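Local structure of DNA-entry nuclease (Competence-specific nuclease) (Streptococcus agalactiae ILRI112, 4QGO) at residues L184-M189 and I206-A211; N154-L159 and F202-P207; R72-Y77 and G120-W125. The protein probably cleaves DNA without sequence specificity as a nuclease of the His-Me finger (beta-beta-alpha) type, and acts as a virulence factor. The protein carries 1 engineered substitution. One frame throughout, in Å; residues are numbered along the deposited sequence.

Interaction 1: residues L184-M189 and I206-A211; sequences LVPFAM and IPNTQA
The side-chain amide of Asn208 is turned so that the carbonyl oxygen of Pro186 lies in its plane, where ND2 donates a nearly straight bond of 2.9 Å to Pro186 O (168° at the hydrogen). Past the same nitrogen, Val185 runs at about a right angle to Asn208, its CG1 3.5 Å from Asn208 ND2. Asn208 CG stands anti to the backbone N (chi1 -159°), which directs it toward Pro186. Being buried, the amide is fully engaged: ND2 also donates to Thr137 O, and OD1 accepts from Thr139 N. The next carbonyl along, Phe187 O, accepts from the backbone of the same residue, Asn208 N, at 2.8 Å, with the donor above the carbonyl plane. This is the open end of the antiparallel hairpin formed by strands 188-195 and 201-207, whose last hydrogen-bonded pair is Met189 with Ile206, joined by Met189 N to Ile206 O (2.9 Å) and Ile206 N to Met189 O (2.8 Å). Beyond it Ala188 faces Pro207 in a non-hydrogen-bonded pair, and Ala188 CA makes a CA-H...O contact of 3.3 Å with Ile206 O. Phe187 and Ala188 form a classic beta bulge opposite Leu177 of strand 170-177, while Asn208 centres an inverse gamma turn.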
ATOM      1  N   LEU A 184      -9.441   7.844 -10.001  1.00  7.50           N
ATOM      2  CA  LEU A 184     -10.040   6.728  -9.283  1.00  6.34           C
ATOM      3  C   LEU A 184      -8.994   5.824  -8.634  1.00  8.05           C
ATOM      4  O   LEU A 184      -9.267   5.198  -7.618  1.00  7.50           O
ATOM      5  CB  LEU A 184     -10.922   5.919 -10.227  1.00  7.34           C
ATOM      6  CG  LEU A 184     -12.132   6.696 -10.728  1.00 11.08           C
ATOM      7  CD1 LEU A 184     -12.897   5.849 -11.722  1.00 12.11           C
ATOM      8  CD2 LEU A 184     -13.004   7.075  -9.555  1.00 10.65           C
ATOM      9  N   VAL A 185      -7.811   5.745  -9.234  1.00  6.66           N
ATOM     10  CA  VAL A 185      -6.798   4.769  -8.827  1.00  6.69           C
ATOM     11  C   VAL A 185      -5.559   5.514  -8.341  1.00  7.39           C
ATOM     12  O   VAL A 185      -5.108   6.459  -8.979  1.00  6.81           O
ATOM     13  CB  VAL A 185      -6.407   3.859 -10.022  1.00  5.27           C
ATOM     14  CG1 VAL A 185      -5.352   2.833  -9.613  1.00  7.88           C
ATOM     15  CG2 VAL A 185      -7.635   3.176 -10.595  1.00  6.96           C
ATOM     16  N   PRO A 186      -4.987   5.088  -7.202  1.00  6.09           N
ATOM     17  CA  PRO A 186      -3.771   5.744  -6.719  1.00  5.17           C
ATOM     18  C   PRO A 186      -2.578   5.377  -7.597  1.00  5.75           C
ATOM     19  O   PRO A 186      -2.528   4.261  -8.108  1.00  7.17           O
ATOM     20  CB  PRO A 186      -3.599   5.157  -5.311  1.00  6.76           C
ATOM     21  CG  PRO A 186      -4.223   3.812  -5.388  1.00  6.58           C
ATOM     22  CD  PRO A 186      -5.407   3.971  -6.332  1.00  5.58           C
ATOM     23  N   PHE A 187      -1.628   6.292  -7.763  1.00  6.17           N
ATOM     24  CA  PHE A 187      -0.444   5.974  -8.558  1.00  5.87           C
ATOM     25  C   PHE A 187       0.646   5.304  -7.723  1.00  6.97           C
ATOM     26  O   PHE A 187       1.624   4.790  -8.274  1.00  5.66           O
ATOM     27  CB  PHE A 187       0.115   7.218  -9.284  1.00  8.11           C
ATOM     28  CG  PHE A 187       0.755   8.229  -8.359  1.00  6.38           C
ATOM     29  CD1 PHE A 187       2.111   8.154  -8.050  1.00  5.84           C
ATOM     30  CD2 PHE A 187      -0.004   9.251  -7.797  1.00  6.43           C
ATOM     31  CE1 PHE A 187       2.701   9.076  -7.179  1.00  6.70           C
ATOM     32  CE2 PHE A 187       0.572  10.175  -6.940  1.00  7.48           C
ATOM     33  CZ  PHE A 187       1.929  10.096  -6.636  1.00  7.75           C
ATOM     34  N   ALA A 188       0.487   5.322  -6.397  1.00  5.10           N
ATOM     35  CA  ALA A 188       1.444   4.673  -5.513  1.00  5.41           C
ATOM     36  C   ALA A 188       0.804   4.421  -4.174  1.00  4.81           C
ATOM     37  O   ALA A 188      -0.217   5.020  -3.841  1.00  6.82           O
ATOM     38  CB  ALA A 188       2.689   5.547  -5.329  1.00  5.51           C
ATOM     39  N   MET A 189       1.402   3.516  -3.407  0.74  5.28           N
ATOM     40  CA  MET A 189       0.971   3.270  -2.042  0.74  3.89           C
ATOM     41  C   MET A 189       2.077   3.680  -1.073  0.74  4.50           C
ATOM     42  O   MET A 189       3.180   3.146  -1.120  0.74  6.65           O
ATOM     43  CB  MET A 189       0.587   1.796  -1.850  0.74  6.63           C
ATOM     44  CG  MET A 189      -0.591   1.349  -2.705  0.74  6.30           C
ATOM     45  SD  MET A 189      -2.173   2.013  -2.144  0.74  6.28           S
ATOM     46  CE  MET A 189      -2.526   0.887  -0.793  0.74 10.21           C
ATOM     47  N   ILE A 206       5.302   2.548  -2.887  1.00  4.26           N
ATOM     48  CA  ILE A 206       5.285   1.412  -3.802  1.00  5.55           C
ATOM     49  C   ILE A 206       4.546   1.842  -5.059  1.00  6.47           C
ATOM     50  O   ILE A 206       3.335   2.060  -5.017  1.00  5.85           O
ATOM     51  CB  ILE A 206       4.500   0.226  -3.208  1.00  4.68           C
ATOM     52  CG1 ILE A 206       4.913  -0.064  -1.757  1.00  8.98           C
ATOM     53  CG2 ILE A 206       4.637  -1.002  -4.113  1.00  7.49           C
ATOM     54  CD1 ILE A 206       6.319  -0.502  -1.594  1.00 10.44           C
ATOM     55  N   PRO A 207       5.265   1.992  -6.185  1.00  5.79           N
ATOM     56  CA  PRO A 207       4.557   2.455  -7.385  1.00  4.34           C
ATOM     57  C   PRO A 207       3.439   1.484  -7.787  1.00  5.12           C
ATOM     58  O   PRO A 207       3.632   0.257  -7.764  1.00  5.81           O
ATOM     59  CB  PRO A 207       5.667   2.493  -8.456  1.00  6.37           C
ATOM     60  CG  PRO A 207       6.954   2.688  -7.633  1.00  6.82           C
ATOM     61  CD  PRO A 207       6.714   1.833  -6.415  1.00  7.03           C
ATOM     62  N   ASN A 208       2.280   2.033  -8.142  1.00  5.68           N
ATOM     63  CA  ASN A 208       1.161   1.219  -8.600  1.00  5.03           C
ATOM     64  C   ASN A 208       1.291   0.990 -10.091  1.00  4.88           C
ATOM     65  O   ASN A 208       0.501   1.495 -10.906  1.00  6.46           O
ATOM     66  CB  ASN A 208      -0.170   1.879  -8.261  1.00  5.77           C
ATOM     67  CG  ASN A 208      -1.308   0.886  -8.240  1.00  5.69           C
ATOM     68  OD1 ASN A 208      -1.081  -0.334  -8.254  1.00  5.89           O
ATOM     69  ND2 ASN A 208      -2.543   1.395  -8.198  1.00  5.87           N
ATOM     70  N   THR A 209       2.319   0.223 -10.428  1.00  5.70           N
ATOM     71  CA  THR A 209       2.749   0.034 -11.806  1.00  6.31           C
ATOM     72  C   THR A 209       3.063  -1.431 -12.074  1.00  7.21           C
ATOM     73  O   THR A 209       3.218  -2.236 -11.149  1.00  7.14           O
ATOM     74  CB  THR A 209       4.016   0.876 -12.111  1.00  6.85           C
ATOM     75  OG1 THR A 209       5.080   0.489 -11.224  1.00  7.87           O
ATOM     76  CG2 THR A 209       3.736   2.369 -11.946  1.00  6.88           C
ATOM     77  N   GLN A 210       3.188  -1.770 -13.356  1.00  7.60           N
ATOM     78  CA  GLN A 210       3.558  -3.118 -13.763  1.00  4.20           C
ATOM     79  C   GLN A 210       4.347  -2.946 -15.064  1.00  6.78           C
ATOM     80  O   GLN A 210       3.976  -2.126 -15.906  1.00  8.97           O
ATOM     81  CB  GLN A 210       2.290  -3.955 -13.975  1.00  6.41           C
ATOM     82  CG  GLN A 210       2.514  -5.465 -14.171  1.00  6.38           C
ATOM     83  CD  GLN A 210       1.420  -6.313 -13.521  1.00  5.82           C
ATOM     84  OE1 GLN A 210       0.943  -6.012 -12.422  1.00  6.93           O
ATOM     85  NE2 GLN A 210       1.009  -7.368 -14.204  1.00  7.13           N
ATOM     86  N   ALA A 211       5.435  -3.696 -15.223  1.00  6.48           N
ATOM     87  CA  ALA A 211       6.375  -3.430 -16.318  1.00  8.68           C
ATOM     88  C   ALA A 211       5.759  -3.614 -17.705  1.00  8.98           C
ATOM     89  O   ALA A 211       6.160  -2.956 -18.663  1.00 11.06           O
ATOM     90  CB  ALA A 211       7.615  -4.290 -16.176  1.00  9.84           C
TER

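Interaction 2: residues N154-L159 and F202-P207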
ATOM      1  N   ASN A 154       3.677  -6.525  -0.587  1.00  6.15           N
ATOM      2  CA  ASN A 154       3.803  -7.765   0.181  1.00  5.76           C
ATOM      3  C   ASN A 154       5.129  -7.831   0.939  1.00  6.47           C
ATOM      4  O   ASN A 154       5.170  -8.296   2.070  1.00  7.81           O
ATOM      5  CB  ASN A 154       3.689  -8.997  -0.735  1.00  7.72           C
ATOM      6  CG  ASN A 154       2.288  -9.611  -0.756  1.00 14.21           C
ATOM      7  OD1 ASN A 154       1.368  -9.166  -0.061  1.00 11.77           O
ATOM      8  ND2 ASN A 154       2.128 -10.655  -1.563  1.00 12.72           N
ATOM      9  N   TYR A 155       6.216  -7.376   0.313  1.00  5.08           N
ATOM     10  CA  TYR A 155       7.519  -7.397   0.979  1.00  5.11           C
ATOM     11  C   TYR A 155       7.480  -6.619   2.301  1.00  6.92           C
ATOM     12  O   TYR A 155       7.962  -7.095   3.341  1.00  7.19           O
ATOM     13  CB  TYR A 155       8.617  -6.809   0.077  1.00  6.79           C
ATOM     14  CG  TYR A 155       9.955  -6.748   0.775  1.00  5.95           C
ATOM     15  CD1 TYR A 155      10.753  -7.879   0.875  1.00  8.06           C
ATOM     16  CD2 TYR A 155      10.407  -5.568   1.353  1.00  7.77           C
ATOM     17  CE1 TYR A 155      11.960  -7.839   1.547  1.00 12.37           C
ATOM     18  CE2 TYR A 155      11.626  -5.522   2.025  1.00  7.12           C
ATOM     19  CZ  TYR A 155      12.389  -6.660   2.103  1.00 12.03           C
ATOM     20  OH  TYR A 155      13.596  -6.622   2.772  1.00 15.68           O
ATOM     21  N   TYR A 156       6.937  -5.408   2.248  1.00  5.78           N
ATOM     22  CA  TYR A 156       6.851  -4.569   3.431  1.00  6.96           C
ATOM     23  C   TYR A 156       5.889  -5.108   4.466  1.00  7.25           C
ATOM     24  O   TYR A 156       6.157  -5.045   5.673  1.00  6.36           O
ATOM     25  CB  TYR A 156       6.563  -3.121   3.034  1.00  5.86           C
ATOM     26  CG  TYR A 156       7.807  -2.522   2.439  1.00  5.86           C
ATOM     27  CD1 TYR A 156       8.779  -1.941   3.257  1.00  6.76           C
ATOM     28  CD2 TYR A 156       8.058  -2.602   1.077  1.00  8.09           C
ATOM     29  CE1 TYR A 156       9.948  -1.432   2.721  1.00  6.24           C
ATOM     30  CE2 TYR A 156       9.223  -2.093   0.533  1.00  7.84           C
ATOM     31  CZ  TYR A 156      10.156  -1.505   1.360  1.00  7.56           C
ATOM     32  OH  TYR A 156      11.327  -1.000   0.837  1.00  9.98           O
ATOM     33  N   GLU A 157       4.786  -5.674   3.997  1.00  5.31           N
ATOM     34  CA  GLU A 157       3.863  -6.356   4.903  1.00  6.04           C
ATOM     35  C   GLU A 157       4.543  -7.522   5.614  1.00  5.85           C
ATOM     36  O   GLU A 157       4.312  -7.735   6.806  1.00  6.87           O
ATOM     37  CB  GLU A 157       2.594  -6.794   4.168  1.00  6.28           C
ATOM     38  CG  GLU A 157       1.711  -5.588   3.807  1.00  6.55           C
ATOM     39  CD  GLU A 157       0.635  -5.918   2.812  1.00  8.04           C
ATOM     40  OE1 GLU A 157       0.840  -6.850   2.018  1.00  9.92           O
ATOM     41  OE2 GLU A 157      -0.421  -5.242   2.811  1.00  7.46           O
ATOM     42  N   SER A 158       5.396  -8.249   4.898  1.00  6.09           N
ATOM     43  CA  SER A 158       6.161  -9.319   5.518  1.00  7.00           C
ATOM     44  C   SER A 158       7.095  -8.806   6.604  1.00  6.63           C
ATOM     45  O   SER A 158       7.241  -9.459   7.642  1.00  8.22           O
ATOM     46  CB  SER A 158       6.960 -10.094   4.476  1.00  8.45           C
ATOM     47  OG  SER A 158       6.086 -10.788   3.604  1.00 12.42           O
ATOM     48  N   LEU A 159       7.727  -7.651   6.394  1.00  6.12           N
ATOM     49  CA  LEU A 159       8.568  -7.087   7.444  1.00  8.60           C
ATOM     50  C   LEU A 159       7.751  -6.795   8.695  1.00  6.66           C
ATOM     51  O   LEU A 159       8.194  -7.052   9.821  1.00  6.71           O
ATOM     52  CB  LEU A 159       9.250  -5.791   6.980  1.00  7.62           C
ATOM     53  CG  LEU A 159      10.254  -5.918   5.839  1.00  7.93           C
ATOM     54  CD1 LEU A 159      10.802  -4.534   5.483  1.00  8.51           C
ATOM     55  CD2 LEU A 159      11.386  -6.870   6.206  1.00 12.62           C
ATOM     56  N   PHE A 202      10.478   2.050   8.410  1.00  5.17           N
ATOM     57  CA  PHE A 202      10.575   2.321   6.981  1.00  5.44           C
ATOM     58  C   PHE A 202       9.582   3.384   6.535  1.00  6.00           C
ATOM     59  O   PHE A 202       8.601   3.668   7.227  1.00  5.60           O
ATOM     60  CB  PHE A 202      10.476   1.040   6.117  1.00  7.57           C
ATOM     61  CG  PHE A 202       9.180   0.271   6.260  1.00  4.80           C
ATOM     62  CD1 PHE A 202       8.004   0.736   5.687  1.00  4.89           C
ATOM     63  CD2 PHE A 202       9.163  -0.958   6.905  1.00  6.15           C
ATOM     64  CE1 PHE A 202       6.827   0.015   5.785  1.00  6.52           C
ATOM     65  CE2 PHE A 202       7.990  -1.698   7.001  1.00  6.24           C
ATOM     66  CZ  PHE A 202       6.819  -1.216   6.437  1.00  5.85           C
ATOM     67  N   ASN A 203       9.857   3.973   5.372  1.00  4.69           N
ATOM     68  CA  ASN A 203       9.019   4.997   4.784  1.00  4.61           C
ATOM     69  C   ASN A 203       9.220   4.859   3.284  1.00  7.04           C
ATOM     70  O   ASN A 203      10.263   5.252   2.754  1.00  6.97           O
ATOM     71  CB  ASN A 203       9.443   6.392   5.271  1.00  5.30           C
ATOM     72  CG  ASN A 203       8.453   7.466   4.884  1.00  4.44           C
ATOM     73  OD1 ASN A 203       7.576   7.247   4.048  1.00  5.32           O
ATOM     74  ND2 ASN A 203       8.588   8.644   5.490  1.00  6.44           N
ATOM     75  N   VAL A 204       8.239   4.269   2.609  1.00  4.29           N
ATOM     76  CA  VAL A 204       8.382   3.953   1.192  1.00  4.01           C
ATOM     77  C   VAL A 204       7.124   4.282   0.399  1.00  5.34           C
ATOM     78  O   VAL A 204       6.008   4.356   0.947  1.00  5.43           O
ATOM     79  CB  VAL A 204       8.720   2.453   0.967  1.00  5.80           C
ATOM     80  CG1 VAL A 204      10.031   2.049   1.664  1.00  8.10           C
ATOM     81  CG2 VAL A 204       7.575   1.585   1.448  1.00  5.65           C
ATOM     82  N   ALA A 205       7.309   4.473  -0.902  1.00  6.14           N
ATOM     83  CA  ALA A 205       6.188   4.544  -1.832  1.00  4.23           C
ATOM     84  C   ALA A 205       6.329   3.395  -2.811  1.00  6.01           C
ATOM     85  O   ALA A 205       7.356   3.262  -3.464  1.00  5.74           O
ATOM     86  CB  ALA A 205       6.176   5.877  -2.575  1.00  6.64           C
ATOM     87  N   ILE A 206       5.302   2.548  -2.887  1.00  4.26           N
ATOM     88  CA  ILE A 206       5.285   1.412  -3.802  1.00  5.55           C
ATOM     89  C   ILE A 206       4.546   1.842  -5.059  1.00  6.47           C
ATOM     90  O   ILE A 206       3.335   2.060  -5.017  1.00  5.85           O
ATOM     91  CB  ILE A 206       4.500   0.226  -3.208  1.00  4.68           C
ATOM     92  CG1 ILE A 206       4.913  -0.064  -1.757  1.00  8.98           C
ATOM     93  CG2 ILE A 206       4.637  -1.002  -4.113  1.00  7.49           C
ATOM     94  CD1 ILE A 206       6.319  -0.502  -1.594  1.00 10.44           C
ATOM     95  N   PRO A 207       5.265   1.992  -6.185  1.00  5.79           N
ATOM     96  CA  PRO A 207       4.557   2.455  -7.385  1.00  4.34           C
ATOM     97  C   PRO A 207       3.439   1.484  -7.787  1.00  5.12           C
ATOM     98  O   PRO A 207       3.632   0.257  -7.764  1.00  5.81           O
ATOM     99  CB  PRO A 207       5.667   2.493  -8.456  1.00  6.37           C
ATOM    100  CG  PRO A 207       6.954   2.688  -7.633  1.00  6.82           C
ATOM    101  CD  PRO A 207       6.714   1.833  -6.415  1.00  7.03           C
TER
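Phe202 has CG in the crowded position, between the backbone N and the carbonyl carbon (chi1 61°), and its ring meets Tyr156 of the helix. Tyr156 in turn has CG anti to its own carbonyl carbon, and the two side chains run past one another in opposing senses. The result is a T-shaped (edge-to-face) pair with centroids 4.8 Å apart and planes at 66°. Tyr156 CD1 sits over the centre of the Phe202 ring, 3.5 Å above its plane, so the tyrosine edge points into that face.

The tyrosine ring is itself sandwiched. Over the centre of one face, almost on the ring normal, lies Val204 CG2, a CH-pi contact of 3.9 Å to the Tyr156 centroid; the opposite face carries Tyr155 CD2 near its rim. Val204 meets the end of Tyr156 tip to tip, and the other valine branch, CG1, comes to 3.4 Å from Tyr156 OH. That hydroxyl has a polar partner in Arg151 NH1, so the ring sits among apolar groups while its hydroxyl is held by a hydrogen bond. Ile206 adds its far methyl obliquely, CD1 lying 3.8 Å from Tyr156 CD2. At the other end, Leu159 CD1 touches Phe202 CD2 at 4.2 Å.

Phe202, Val204 and Ile206, every second residue of strand 201-207, share one face of the sheet, on which Leu191 and Ile33 of the flanking strands also meet Tyr156. The segment axes of 154-159 and 202-207 approach to 10.7 Å at 148°: an alpha helix packed through apolar side chains on the central antiparallel sheet. Helix 153-165 comes after the paired strands 108-112 and 135-139, with short helix 140-144 between, an order consistent with the beta-beta-alpha core of His-Me finger nucleases.

Interaction 3: residues R72-Y77 and G120-W125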
ATOM      1  N   ARG A  72       0.231  -8.507  18.727  1.00  7.71           N
ATOM      2  CA  ARG A  72      -0.288  -9.866  18.634  1.00 10.31           C
ATOM      3  C   ARG A  72      -1.754 -10.009  19.000  1.00  9.97           C
ATOM      4  O   ARG A  72      -2.358 -11.037  18.696  1.00 10.94           O
ATOM      5  CB  ARG A  72       0.565 -10.829  19.458  1.00 14.84           C
ATOM      6  CG  ARG A  72       1.858 -11.195  18.759  1.00 23.97           C
ATOM      7  CD  ARG A  72       2.558 -12.341  19.442  1.00 28.07           C
ATOM      8  NE  ARG A  72       2.348 -13.603  18.744  1.00 41.26           N
ATOM      9  CZ  ARG A  72       3.235 -14.592  18.714  1.00 56.14           C
ATOM     10  NH1 ARG A  72       4.399 -14.463  19.341  1.00 37.50           N
ATOM     11  NH2 ARG A  72       2.960 -15.707  18.054  1.00 28.08           N
ATOM     12  N   THR A  73      -2.334  -8.999  19.650  1.00  8.34           N
ATOM     13  CA  THR A  73      -3.751  -9.077  20.009  1.00  7.49           C
ATOM     14  C   THR A  73      -4.703  -8.938  18.821  1.00 10.09           C
ATOM     15  O   THR A  73      -5.867  -9.327  18.920  1.00 11.69           O
ATOM     16  CB  THR A  73      -4.167  -8.059  21.105  1.00  9.91           C
ATOM     17  OG1 THR A  73      -4.169  -6.727  20.566  1.00 11.25           O
ATOM     18  CG2 THR A  73      -3.235  -8.138  22.317  1.00 14.63           C
ATOM     19  N   ILE A  74      -4.234  -8.377  17.706  1.00  7.71           N
ATOM     20  CA  ILE A  74      -5.092  -8.249  16.527  1.00  7.61           C
ATOM     21  C   ILE A  74      -4.548  -8.967  15.292  1.00  7.86           C
ATOM     22  O   ILE A  74      -5.196  -8.998  14.249  1.00  8.12           O
ATOM     23  CB  ILE A  74      -5.445  -6.776  16.196  1.00  5.92           C
ATOM     24  CG1 ILE A  74      -4.201  -5.968  15.818  1.00  9.51           C
ATOM     25  CG2 ILE A  74      -6.169  -6.135  17.371  1.00  8.52           C
ATOM     26  CD1 ILE A  74      -4.542  -4.582  15.272  1.00  9.32           C
ATOM     27  N   ARG A  75      -3.366  -9.561  15.435  1.00  6.45           N
ATOM     28  CA  ARG A  75      -2.769 -10.405  14.421  1.00  6.95           C
ATOM     29  C   ARG A  75      -3.684 -11.582  14.101  1.00  8.91           C
ATOM     30  O   ARG A  75      -4.251 -12.206  15.005  1.00  9.92           O
ATOM     31  CB  ARG A  75      -1.418 -10.904  14.941  1.00  8.33           C
ATOM     32  CG  ARG A  75      -0.662 -11.829  14.011  1.00  9.11           C
ATOM     33  CD  ARG A  75       0.098 -11.107  12.902  1.00  9.12           C
ATOM     34  NE  ARG A  75       1.037 -12.050  12.297  1.00 10.18           N
ATOM     35  CZ  ARG A  75       0.736 -12.905  11.324  1.00  9.08           C
ATOM     36  NH1 ARG A  75      -0.475 -12.920  10.776  1.00  9.03           N
ATOM     37  NH2 ARG A  75       1.668 -13.750  10.890  1.00 11.58           N
ATOM     38  N   GLN A  76      -3.837 -11.874  12.815  1.00  7.46           N
ATOM     39  CA  GLN A  76      -4.704 -12.956  12.367  1.00  9.04           C
ATOM     40  C   GLN A  76      -3.903 -14.008  11.609  1.00  8.15           C
ATOM     41  O   GLN A  76      -3.475 -13.782  10.472  1.00  8.71           O
ATOM     42  CB  GLN A  76      -5.833 -12.387  11.504  1.00 10.00           C
ATOM     43  CG  GLN A  76      -6.738 -13.423  10.844  1.00  9.11           C
ATOM     44  CD  GLN A  76      -7.516 -14.278  11.828  1.00 15.90           C
ATOM     45  OE1 GLN A  76      -6.953 -15.129  12.514  1.00 14.80           O
ATOM     46  NE2 GLN A  76      -8.826 -14.064  11.886  1.00 31.75           N
ATOM     47  N   TYR A  77      -3.707 -15.162  12.248  1.00 10.01           N
ATOM     48  CA  TYR A  77      -2.936 -16.259  11.663  1.00 10.01           C
ATOM     49  C   TYR A  77      -3.829 -17.176  10.844  1.00  9.33           C
ATOM     50  O   TYR A  77      -3.342 -17.908   9.980  1.00 11.83           O
ATOM     51  CB  TYR A  77      -2.237 -17.065  12.766  1.00  8.15           C
ATOM     52  CG  TYR A  77      -1.195 -16.281  13.527  1.00  9.28           C
ATOM     53  CD1 TYR A  77       0.013 -15.948  12.932  1.00 10.31           C
ATOM     54  CD2 TYR A  77      -1.421 -15.885  14.837  1.00 11.80           C
ATOM     55  CE1 TYR A  77       0.983 -15.229  13.629  1.00 10.83           C
ATOM     56  CE2 TYR A  77      -0.469 -15.170  15.539  1.00 11.20           C
ATOM     57  CZ  TYR A  77       0.730 -14.847  14.929  1.00 10.85           C
ATOM     58  OH  TYR A  77       1.674 -14.126  15.631  1.00 12.02           O
ATOM     59  N   GLY A 120      -6.703  -8.602  11.087  1.00  8.92           N
ATOM     60  CA  GLY A 120      -7.939  -9.350  10.937  1.00  9.56           C
ATOM     61  C   GLY A 120      -8.625  -9.781  12.224  1.00 13.74           C
ATOM     62  O   GLY A 120      -9.782 -10.198  12.194  1.00 19.53           O
ATOM     63  N   ASN A 121      -7.929  -9.684  13.353  0.65  9.33           N
ATOM     64  CA  ASN A 121      -8.528 -10.039  14.636  0.65 11.38           C
ATOM     65  C   ASN A 121      -8.971  -8.813  15.449  0.65 12.02           C
ATOM     66  O   ASN A 121      -9.314  -8.936  16.628  0.65 12.73           O
ATOM     67  CB  ASN A 121      -7.566 -10.913  15.451  0.65 12.14           C
ATOM     68  CG  ASN A 121      -8.283 -11.794  16.453  0.65 14.44           C
ATOM     69  OD1 ASN A 121      -9.413 -12.223  16.220  0.65 17.48           O
ATOM     70  ND2 ASN A 121      -7.628 -12.066  17.579  0.65 15.09           N
ATOM     71  N   PHE A 122      -8.968  -7.638  14.820  1.00  9.90           N
ATOM     72  CA  PHE A 122      -9.388  -6.411  15.489  1.00 10.67           C
ATOM     73  C   PHE A 122     -10.908  -6.394  15.540  1.00 10.16           C
ATOM     74  O   PHE A 122     -11.571  -6.435  14.505  1.00 10.48           O
ATOM     75  CB  PHE A 122      -8.854  -5.172  14.751  1.00 12.83           C
ATOM     76  CG  PHE A 122      -9.304  -3.856  15.351  1.00 10.29           C
ATOM     77  CD1 PHE A 122      -9.186  -3.621  16.709  1.00 12.21           C
ATOM     78  CD2 PHE A 122      -9.837  -2.856  14.545  1.00 11.34           C
ATOM     79  CE1 PHE A 122      -9.599  -2.415  17.263  1.00 13.07           C
ATOM     80  CE2 PHE A 122     -10.248  -1.644  15.092  1.00 10.84           C
ATOM     81  CZ  PHE A 122     -10.130  -1.424  16.446  1.00 13.76           C
ATOM     82  N   LYS A 123     -11.443  -6.341  16.754  1.00 13.69           N
ATOM     83  CA  LYS A 123     -12.880  -6.433  16.990  1.00 16.09           C
ATOM     84  C   LYS A 123     -13.678  -5.350  16.274  1.00 10.64           C
ATOM     85  O   LYS A 123     -13.392  -4.160  16.419  1.00 16.40           O
ATOM     86  CB  LYS A 123     -13.161  -6.379  18.496  1.00 22.61           C
ATOM     87  CG  LYS A 123     -14.632  -6.471  18.858  1.00 32.07           C
ATOM     88  CD  LYS A 123     -15.254  -7.734  18.292  1.00 28.87           C
ATOM     89  N   GLY A 124     -14.662  -5.779  15.488  1.00 14.17           N
ATOM     90  CA  GLY A 124     -15.601  -4.866  14.856  1.00 16.34           C
ATOM     91  C   GLY A 124     -15.195  -4.378  13.475  1.00 15.11           C
ATOM     92  O   GLY A 124     -15.974  -3.737  12.772  1.00 17.55           O
ATOM     93  N   TRP A 125     -13.964  -4.676  13.082  1.00 11.73           N
ATOM     94  CA  TRP A 125     -13.438  -4.168  11.821  1.00 11.65           C
ATOM     95  C   TRP A 125     -13.784  -5.043  10.627  1.00 13.96           C
ATOM     96  O   TRP A 125     -13.709  -6.275  10.694  1.00 15.85           O
ATOM     97  CB  TRP A 125     -11.921  -4.016  11.937  1.00 12.92           C
ATOM     98  CG  TRP A 125     -11.252  -3.423  10.740  1.00 11.66           C
ATOM     99  CD1 TRP A 125     -11.459  -2.180  10.216  1.00  9.90           C
ATOM    100  CD2 TRP A 125     -10.233  -4.034   9.943  1.00  7.86           C
ATOM    101  NE1 TRP A 125     -10.643  -1.988   9.122  1.00  8.91           N
ATOM    102  CE2 TRP A 125      -9.876  -3.108   8.939  1.00  7.75           C
ATOM    103  CE3 TRP A 125      -9.582  -5.270   9.985  1.00  9.25           C
ATOM    104  CZ2 TRP A 125      -8.903  -3.385   7.977  1.00  6.96           C
ATOM    105  CZ3 TRP A 125      -8.614  -5.544   9.036  1.00  8.28           C
ATOM    106  CH2 TRP A 125      -8.290  -4.605   8.034  1.00  7.72           C
TER
HETATM  107  O   HOH W   1      -4.753 -12.022  17.650  1.00 16.41           O
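A single water joins Asn121 to two carbonyls of the facing loop: it accepts from Asn121 ND2 at 2.9 Å and donates to Arg72 O at 2.8 Å and Arg75 O at 2.7 Å. Asn121 is modelled in two conformers, so the ND2 part of this link, made with CG anti to the backbone N (chi1 -155°), is less certain than the backbone bond. That direct bond runs from Asn121 N to Ile74 O, 3.0 Å long and bent to 150° at the hydrogen. Together, bond and water fasten two irregular loops through backbone carbonyls and not by strand pairing.

Apolar contacts involve the residues before and after Asn121. The side chains of Ile74 and Phe122 run alongside in the same direction, with Ile74 CG2 3.7 Å from Phe122 CA. Gln76 CB rests on the backbone of Gly120, 3.7 Å from Gly120 CA, where no side chain intervenes. Phe122 also starts a type II beta turn that ends at Trp125.

Around the pair, Arg75 forms a salt bridge with Asp165 of helix 153-165, and Gln76 shares a backbone hydrogen bond with Ala117 of helix 116-119. The Phe122 side chain packs on Tyr52 and Val53 of strand 52-54, at the border of the main sheet.

In the fold
Interactions 1 and 2 overlap on one strand: they share Ile206 and Pro207, their centres are 13 Å apart, and strand 201-207 is thus paired at its end with strand 188-195 and packed across its face on helix 153-165. Interaction 3 lies apart, its centre 27 Å from that of interaction 1 and 20 Å from that of interaction 2, with nearest atoms about 12 and 8 Å away. Helix 153-165 nevertheless reaches both: it supplies Tyr156 to interaction 2 and Asp165 to the surroundings of interaction 3. A bound sulfate lies about 5 Å from the Tyr156 side chain, and a sulfate lies about 4 Å from that of Gln76; such ions probably come from the crystallisation liquor. The crystal contains no bound metal.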